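Local structure of MUTM (fpg) protein (Thermus thermophilus, 1EE8) at residues Y163-L168 and R253-C258; G232-P237 and V245-V250; L198-E203 and G222-R227. The protein belongs to the MutM (Fpg) family, combining an N-terminal domain, a helical H2TH domain and a cysteine-bound zinc finger in a single chain. One frame throughout, in Å; residues are numbered along the deposited sequence.

Interaction 1: Y163-L168 and R253-C258. With ZN (zinc ion), chain C.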
# COMPACT_ATOMS: atom_id res chain seq x y z
N TYR A 163 -32.28 -15.55 -2.28
CA TYR A 163 -32.77 -15.49 -3.64
C TYR A 163 -32.79 -16.82 -4.37
O TYR A 163 -33.56 -16.99 -5.32
CB TYR A 163 -32.01 -14.40 -4.38
CG TYR A 163 -32.22 -13.09 -3.66
CD1 TYR A 163 -31.21 -12.52 -2.89
CD2 TYR A 163 -33.48 -12.48 -3.65
CE1 TYR A 163 -31.45 -11.38 -2.12
CE2 TYR A 163 -33.73 -11.35 -2.88
CZ TYR A 163 -32.71 -10.81 -2.11
OH TYR A 163 -32.95 -9.70 -1.34
N ALA A 164 -31.97 -17.77 -3.94
CA ALA A 164 -32.02 -19.09 -4.57
C ALA A 164 -33.37 -19.69 -4.14
O ALA A 164 -34.16 -20.13 -4.97
CB ALA A 164 -30.87 -19.97 -4.09
N ASP A 165 -33.62 -19.68 -2.83
CA ASP A 165 -34.88 -20.21 -2.30
C ASP A 165 -36.09 -19.53 -2.96
O ASP A 165 -37.02 -20.20 -3.42
CB ASP A 165 -34.96 -19.99 -0.78
CG ASP A 165 -34.07 -20.95 0.01
OD1 ASP A 165 -33.27 -21.68 -0.60
OD2 ASP A 165 -34.18 -20.97 1.26
N GLU A 166 -36.08 -18.20 -3.03
CA GLU A 166 -37.21 -17.49 -3.63
C GLU A 166 -37.37 -17.75 -5.12
O GLU A 166 -38.48 -17.85 -5.62
CB GLU A 166 -37.08 -15.98 -3.36
CG GLU A 166 -37.29 -15.58 -1.90
CD GLU A 166 -38.68 -15.93 -1.39
OE1 GLU A 166 -38.77 -16.68 -0.39
OE2 GLU A 166 -39.69 -15.46 -1.97
N ALA A 167 -36.26 -17.87 -5.84
CA ALA A 167 -36.34 -18.12 -7.28
C ALA A 167 -36.91 -19.50 -7.54
O ALA A 167 -37.76 -19.69 -8.42
CB ALA A 167 -34.95 -17.99 -7.92
N LEU A 168 -36.45 -20.47 -6.76
CA LEU A 168 -36.90 -21.84 -6.89
C LEU A 168 -38.40 -21.97 -6.62
O LEU A 168 -39.09 -22.75 -7.27
CB LEU A 168 -36.10 -22.75 -5.95
CG LEU A 168 -34.65 -22.95 -6.40
CD1 LEU A 168 -33.81 -23.55 -5.28
CD2 LEU A 168 -34.65 -23.86 -7.64
N ARG A 253 -27.05 -25.83 6.60
CA ARG A 253 -27.52 -25.15 5.40
C ARG A 253 -29.02 -25.31 5.27
O ARG A 253 -29.52 -26.36 4.89
CB ARG A 253 -26.83 -25.73 4.16
CG ARG A 253 -26.76 -24.76 2.99
CD ARG A 253 -25.95 -23.52 3.37
NE ARG A 253 -25.73 -22.62 2.24
CZ ARG A 253 -25.05 -21.48 2.33
NH1 ARG A 253 -24.54 -21.09 3.49
NH2 ARG A 253 -24.89 -20.72 1.25
N GLY A 254 -29.74 -24.24 5.60
CA GLY A 254 -31.19 -24.27 5.51
C GLY A 254 -31.67 -23.93 4.12
O GLY A 254 -31.03 -23.17 3.40
N THR A 255 -32.81 -24.49 3.74
CA THR A 255 -33.41 -24.25 2.44
C THR A 255 -34.92 -24.26 2.63
O THR A 255 -35.50 -25.28 3.03
CB THR A 255 -33.01 -25.34 1.42
OG1 THR A 255 -31.60 -25.27 1.18
CG2 THR A 255 -33.76 -25.16 0.11
N HIS A 256 -35.56 -23.12 2.37
CA HIS A 256 -37.01 -23.00 2.53
C HIS A 256 -37.71 -23.35 1.22
O HIS A 256 -37.25 -23.00 0.14
CB HIS A 256 -37.40 -21.58 2.94
CG HIS A 256 -36.75 -21.11 4.20
ND1 HIS A 256 -35.40 -20.83 4.29
CD2 HIS A 256 -37.27 -20.86 5.43
CE1 HIS A 256 -35.12 -20.43 5.52
NE2 HIS A 256 -36.23 -20.44 6.23
N PHE A 257 -38.84 -24.05 1.34
CA PHE A 257 -39.59 -24.47 0.16
C PHE A 257 -40.96 -25.04 0.54
O PHE A 257 -41.18 -25.41 1.70
CB PHE A 257 -38.81 -25.56 -0.57
CG PHE A 257 -38.77 -26.86 0.18
CD1 PHE A 257 -39.59 -27.92 -0.20
CD2 PHE A 257 -37.95 -27.00 1.30
CE1 PHE A 257 -39.59 -29.11 0.54
CE2 PHE A 257 -37.95 -28.18 2.04
CZ PHE A 257 -38.77 -29.24 1.66
N CYS A 258 -41.86 -25.11 -0.43
CA CYS A 258 -43.18 -25.69 -0.22
C CYS A 258 -43.09 -27.05 -0.87
O CYS A 258 -42.89 -27.16 -2.09
CB CYS A 258 -44.29 -24.88 -0.90
SG CYS A 258 -45.91 -25.72 -0.85
ZN ZN C . -47.58 -24.34 -1.74
O HOH W 1 -37.28 -22.79 -2.50
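D165 and H256 carry the polar part of this contact, and two hydrogen bonds converge on a single carboxylate oxygen. The backbone N of H256 donates to D165 OD2 over 2.8 Å and almost straight, at 171°, coming from above the carboxylate plane. The ring nitrogen H256 ND1 donates to the same D165 OD2 at 3.3 Å, longer and more bent at 152°; here the oxygen lies at the ring's edge, nearly in its plane. With chi1 at -57°, the H256 ring sits beside its own backbone N, which is why both donors can aim at one acceptor. The result fixes the ring's rotation as well as its position.

A bridging water adds a backbone link: it donates to D165 O at 2.8 Å and to H256 O at 2.6 Å, tying the helix backbone to the strand backbone.

The remaining touch is van der Waals: the methyl T255 CG2 lies 3.6 Å from D165 OD1. Charge is supplied from a neighbouring helix, since K147 forms a salt bridge with D165 OD1 and also hydrogen-bonds T255 OG1. This lysine should favour the ionised carboxylate within a buried setting.

Just past the strand, C258 SG binds the zinc ion at 2.3 Å without touching the helix, and C238, C241 and C261 complete the four-cysteine site. The arrangement is a His-carboxylate pair joining helix 161-170, in the H2TH family region, to the second strand of the hairpin in a four-cysteine zinc finger.

Interaction 2: G232-P237 and V245-V250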
# COMPACT_ATOMS: atom_id res chain seq x y z
N GLY A 232 -37.27 -17.69 5.30
CA GLY A 232 -37.56 -17.20 6.63
C GLY A 232 -39.00 -17.39 7.08
O GLY A 232 -39.41 -16.83 8.09
N ARG A 233 -39.77 -18.19 6.33
CA ARG A 233 -41.17 -18.42 6.68
C ARG A 233 -41.48 -19.87 7.06
O ARG A 233 -42.61 -20.32 6.88
CB ARG A 233 -42.08 -17.98 5.54
CG ARG A 233 -41.90 -16.52 5.14
CD ARG A 233 -42.96 -16.06 4.16
NE ARG A 233 -44.30 -16.11 4.75
CZ ARG A 233 -45.21 -17.04 4.47
NH1 ARG A 233 -44.94 -18.01 3.60
NH2 ARG A 233 -46.40 -16.99 5.06
N GLU A 234 -40.49 -20.58 7.60
CA GLU A 234 -40.68 -21.97 8.00
C GLU A 234 -41.88 -22.11 8.94
O GLU A 234 -41.95 -21.44 9.97
CB GLU A 234 -39.44 -22.52 8.70
CG GLU A 234 -39.57 -23.98 9.14
CD GLU A 234 -38.39 -24.47 9.97
OE1 GLU A 234 -38.27 -25.70 10.17
OE2 GLU A 234 -37.59 -23.63 10.43
N GLY A 235 -42.83 -22.97 8.57
CA GLY A 235 -43.99 -23.16 9.41
C GLY A 235 -45.18 -22.30 9.03
O GLY A 235 -46.31 -22.63 9.38
N LEU A 236 -44.93 -21.19 8.33
CA LEU A 236 -46.00 -20.31 7.91
C LEU A 236 -46.64 -20.88 6.64
O LEU A 236 -46.05 -21.74 5.96
CB LEU A 236 -45.47 -18.89 7.65
CG LEU A 236 -44.92 -18.05 8.81
CD1 LEU A 236 -45.98 -17.87 9.88
CD2 LEU A 236 -43.69 -18.73 9.38
N PRO A 237 -47.85 -20.41 6.29
CA PRO A 237 -48.59 -20.87 5.10
C PRO A 237 -47.97 -20.47 3.76
O PRO A 237 -47.62 -19.31 3.55
CB PRO A 237 -49.97 -20.21 5.27
CG PRO A 237 -50.06 -19.92 6.74
CD PRO A 237 -48.67 -19.47 7.07
N VAL A 245 -44.85 -24.01 5.12
CA VAL A 245 -43.55 -23.95 4.48
C VAL A 245 -42.55 -24.76 5.30
O VAL A 245 -42.51 -24.64 6.53
CB VAL A 245 -43.04 -22.50 4.37
CG1 VAL A 245 -41.62 -22.48 3.83
CG2 VAL A 245 -43.96 -21.69 3.46
N GLU A 246 -41.75 -25.58 4.63
CA GLU A 246 -40.76 -26.40 5.32
C GLU A 246 -39.34 -25.88 5.12
O GLU A 246 -39.06 -25.10 4.21
CB GLU A 246 -40.82 -27.84 4.83
CG GLU A 246 -42.13 -28.54 5.13
CD GLU A 246 -42.05 -30.03 4.89
OE1 GLU A 246 -43.11 -30.69 4.96
OE2 GLU A 246 -40.93 -30.54 4.63
N ARG A 247 -38.44 -26.34 5.99
CA ARG A 247 -37.04 -25.94 5.92
C ARG A 247 -36.11 -27.12 6.17
O ARG A 247 -35.96 -27.56 7.31
CB ARG A 247 -36.77 -24.83 6.94
CG ARG A 247 -35.31 -24.42 7.05
CD ARG A 247 -35.17 -23.18 7.92
NE ARG A 247 -33.78 -22.84 8.21
CZ ARG A 247 -33.04 -23.44 9.14
NH1 ARG A 247 -31.78 -23.06 9.33
NH2 ARG A 247 -33.56 -24.40 9.90
N ARG A 248 -35.52 -27.63 5.10
CA ARG A 248 -34.59 -28.75 5.21
C ARG A 248 -33.17 -28.23 5.40
O ARG A 248 -32.73 -27.32 4.69
CB ARG A 248 -34.64 -29.62 3.95
CG ARG A 248 -35.84 -30.54 3.88
CD ARG A 248 -35.41 -31.99 3.78
NE ARG A 248 -34.94 -32.36 2.44
CZ ARG A 248 -35.75 -32.64 1.42
NH1 ARG A 248 -37.07 -32.59 1.59
NH2 ARG A 248 -35.24 -32.97 0.25
N VAL A 249 -32.46 -28.80 6.36
CA VAL A 249 -31.09 -28.38 6.62
C VAL A 249 -30.13 -29.46 6.12
O VAL A 249 -30.37 -30.65 6.32
CB VAL A 249 -30.84 -28.15 8.13
CG1 VAL A 249 -29.58 -27.33 8.33
CG2 VAL A 249 -32.04 -27.46 8.75
N VAL A 250 -29.06 -29.04 5.45
CA VAL A 250 -28.07 -29.96 4.91
C VAL A 250 -26.68 -29.52 5.36
O VAL A 250 -26.08 -28.64 4.74
CB VAL A 250 -28.10 -30.00 3.37
CG1 VAL A 250 -27.17 -31.10 2.85
CG2 VAL A 250 -29.53 -30.22 2.87
O HOH W 2 -39.65 -27.76 8.28
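V245 O is approached by two groups of one turn. G235 N donates to V245 O at 2.7 Å and 166°, while the CA-H of E234 makes a weaker contact with the same oxygen. A second backbone bond runs the other way, from V245 N to L236 O, also 2.7 Å and straighter at 173°. V245 is therefore held through both its backbone polar atoms, and its isopropyl group packs against R233 O and L236 O.

Outside this pair, the extended E234 side chain crosses that of R247 at a slant: E234 CD lies 3.5 Å from R247 CB, so the aliphatic part of the arginine carries the touch. The charged ends stay 4.1 Å apart between E234 OE2 and R247 NH2, beyond a salt bridge. A water links the E234 carboxylate to the R247 backbone instead, donating to E234 OE1 and accepting from R247 N at 3.0 Å.

R233 folds back within its own segment. Its NH1 and NH2 both donate to P237 O, which lies in the guanidinium plane, and NH1 also reaches A229 O.

The backbone from R233 to L236 is a type II beta turn, with G235 at its positive-phi position (94°), packed against the start of strand 246-249 in the Fpg-type zinc finger.

Interaction 3: L198-E203 and G222-R227; sequences LAEAVE and GGFQTR
F224 swings its ring towards helix 184-203 because CG lies anti to the backbone N (chi1 -174°), while the E200 chain, extended beyond CG, carries its carboxylate to R227, whose own chain bends at chi2. The ring settles flat over A201: the methyl carbon A201 CB stands 3.9 Å from the centroid of the F224 ring, only 13° off the normal, a CH-pi contact over the face. The helix backbone lies over the same face as the methyl, A201 CA standing 3.4 Å from F224 CD2. Next to it, F224 CE2 comes within 3.6 Å of E200 CB. On the opposite face R227 CB covers the rim, so the phenyl is layered between the helix and a residue of its own loop.

The helix here is the last turn of 184-203, in the H2TH family region, and the loop is the one that leads on to the zinc finger. The ring of H228 also meets that of F224.

At the polar margin, E200 OE1 and R227 NH1 form a salt bridge of 3.0 Å. The oxygen lies at the guanidinium edge, near its plane. The carboxylate and guanidinium planes stand 70° apart, and R227 meets the carboxylate through OE1 while OE2 makes a salt bridge to R170, which places the glutamate between two arginines.

The loop's curl is braced internally. R227 N donates to F224 O at 2.7 Å, and the amide Q225 NE2 donates to G222 O at 2.9 Å from above the carbonyl plane.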
# COMPACT_ATOMS: atom_id res chain seq x y z
N LEU A 198 -34.44 -11.19 -8.52
CA LEU A 198 -33.31 -10.31 -8.27
C LEU A 198 -33.66 -8.89 -8.66
O LEU A 198 -33.42 -7.95 -7.90
CB LEU A 198 -32.08 -10.80 -9.04
CG LEU A 198 -31.47 -12.13 -8.59
CD1 LEU A 198 -30.29 -12.49 -9.50
CD2 LEU A 198 -31.00 -12.04 -7.14
N ALA A 199 -34.24 -8.74 -9.85
CA ALA A 199 -34.63 -7.42 -10.34
C ALA A 199 -35.62 -6.78 -9.36
O ALA A 199 -35.52 -5.60 -9.05
CB ALA A 199 -35.27 -7.53 -11.74
N GLU A 200 -36.56 -7.58 -8.87
CA GLU A 200 -37.54 -7.09 -7.91
C GLU A 200 -36.88 -6.72 -6.58
O GLU A 200 -37.16 -5.67 -6.00
CB GLU A 200 -38.64 -8.14 -7.68
CG GLU A 200 -39.65 -8.23 -8.83
CD GLU A 200 -40.64 -9.37 -8.65
OE1 GLU A 200 -41.03 -9.65 -7.50
OE2 GLU A 200 -41.04 -9.98 -9.67
N ALA A 201 -36.00 -7.60 -6.10
CA ALA A 201 -35.30 -7.36 -4.84
C ALA A 201 -34.51 -6.06 -4.91
O ALA A 201 -34.45 -5.31 -3.94
CB ALA A 201 -34.37 -8.52 -4.53
N VAL A 202 -33.91 -5.80 -6.06
CA VAL A 202 -33.15 -4.57 -6.25
C VAL A 202 -34.09 -3.37 -6.17
O VAL A 202 -33.81 -2.38 -5.50
CB VAL A 202 -32.43 -4.56 -7.61
CG1 VAL A 202 -31.85 -3.18 -7.89
CG2 VAL A 202 -31.33 -5.61 -7.62
N GLU A 203 -35.23 -3.47 -6.85
CA GLU A 203 -36.22 -2.40 -6.86
C GLU A 203 -36.64 -2.02 -5.43
O GLU A 203 -36.76 -0.84 -5.11
CB GLU A 203 -37.45 -2.83 -7.66
CG GLU A 203 -38.47 -1.72 -7.91
CD GLU A 203 -39.77 -2.26 -8.50
OE1 GLU A 203 -39.71 -3.01 -9.50
OE2 GLU A 203 -40.85 -1.92 -7.97
N GLY A 222 -34.60 -2.72 4.10
CA GLY A 222 -34.99 -3.00 2.73
C GLY A 222 -36.48 -3.27 2.73
O GLY A 222 -37.12 -3.18 3.78
N GLY A 223 -37.05 -3.63 1.58
CA GLY A 223 -38.48 -3.88 1.55
C GLY A 223 -38.93 -5.07 0.72
O GLY A 223 -40.11 -5.18 0.39
N PHE A 224 -38.00 -5.97 0.39
CA PHE A 224 -38.35 -7.13 -0.42
C PHE A 224 -38.84 -8.28 0.44
O PHE A 224 -39.51 -9.19 -0.06
CB PHE A 224 -37.16 -7.60 -1.26
CG PHE A 224 -37.50 -8.71 -2.23
CD1 PHE A 224 -37.17 -10.03 -1.95
CD2 PHE A 224 -38.18 -8.42 -3.41
CE1 PHE A 224 -37.51 -11.06 -2.84
CE2 PHE A 224 -38.53 -9.44 -4.30
CZ PHE A 224 -38.19 -10.76 -4.01
N GLN A 225 -38.51 -8.24 1.73
CA GLN A 225 -38.93 -9.31 2.64
C GLN A 225 -40.44 -9.48 2.66
O GLN A 225 -40.94 -10.53 3.07
CB GLN A 225 -38.39 -9.05 4.06
CG GLN A 225 -38.90 -7.78 4.74
CD GLN A 225 -38.11 -6.54 4.37
OE1 GLN A 225 -37.24 -6.58 3.49
NE2 GLN A 225 -38.40 -5.42 5.03
N THR A 226 -41.18 -8.46 2.22
CA THR A 226 -42.64 -8.53 2.19
C THR A 226 -43.09 -9.38 1.01
O THR A 226 -44.22 -9.85 0.97
CB THR A 226 -43.27 -7.12 2.07
OG1 THR A 226 -42.92 -6.53 0.81
CG2 THR A 226 -42.78 -6.21 3.19
N ARG A 227 -42.18 -9.57 0.05
CA ARG A 227 -42.47 -10.37 -1.13
C ARG A 227 -41.98 -11.81 -0.95
O ARG A 227 -42.21 -12.66 -1.81
CB ARG A 227 -41.78 -9.77 -2.37
CG ARG A 227 -42.18 -8.34 -2.73
CD ARG A 227 -43.60 -8.26 -3.25
NE ARG A 227 -43.83 -7.03 -4.01
CZ ARG A 227 -43.27 -6.75 -5.18
NH1 ARG A 227 -42.43 -7.61 -5.74
NH2 ARG A 227 -43.54 -5.60 -5.80

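Along the chain, helix 161-170 opens interaction 1, both segments of interaction 3 and then both of interaction 2 follow, and strand 254-257 completes interaction 1. Interactions 1 and 2 have centres about 9 Å apart and share the two-stranded antiparallel sheet 246-249/254-257, where backbone atoms F257 O and E246 N lie 3.0 Å apart. Interactions 1 and 3, with centres about 15 Å apart, meet through Y163, which touches A201 and F224. Interactions 2 and 3 are about 20 Å apart between centres and do not touch. Interaction 1 thus stands between the other two, linking the zinc finger hairpin to the packed helices 161-170 and 184-203.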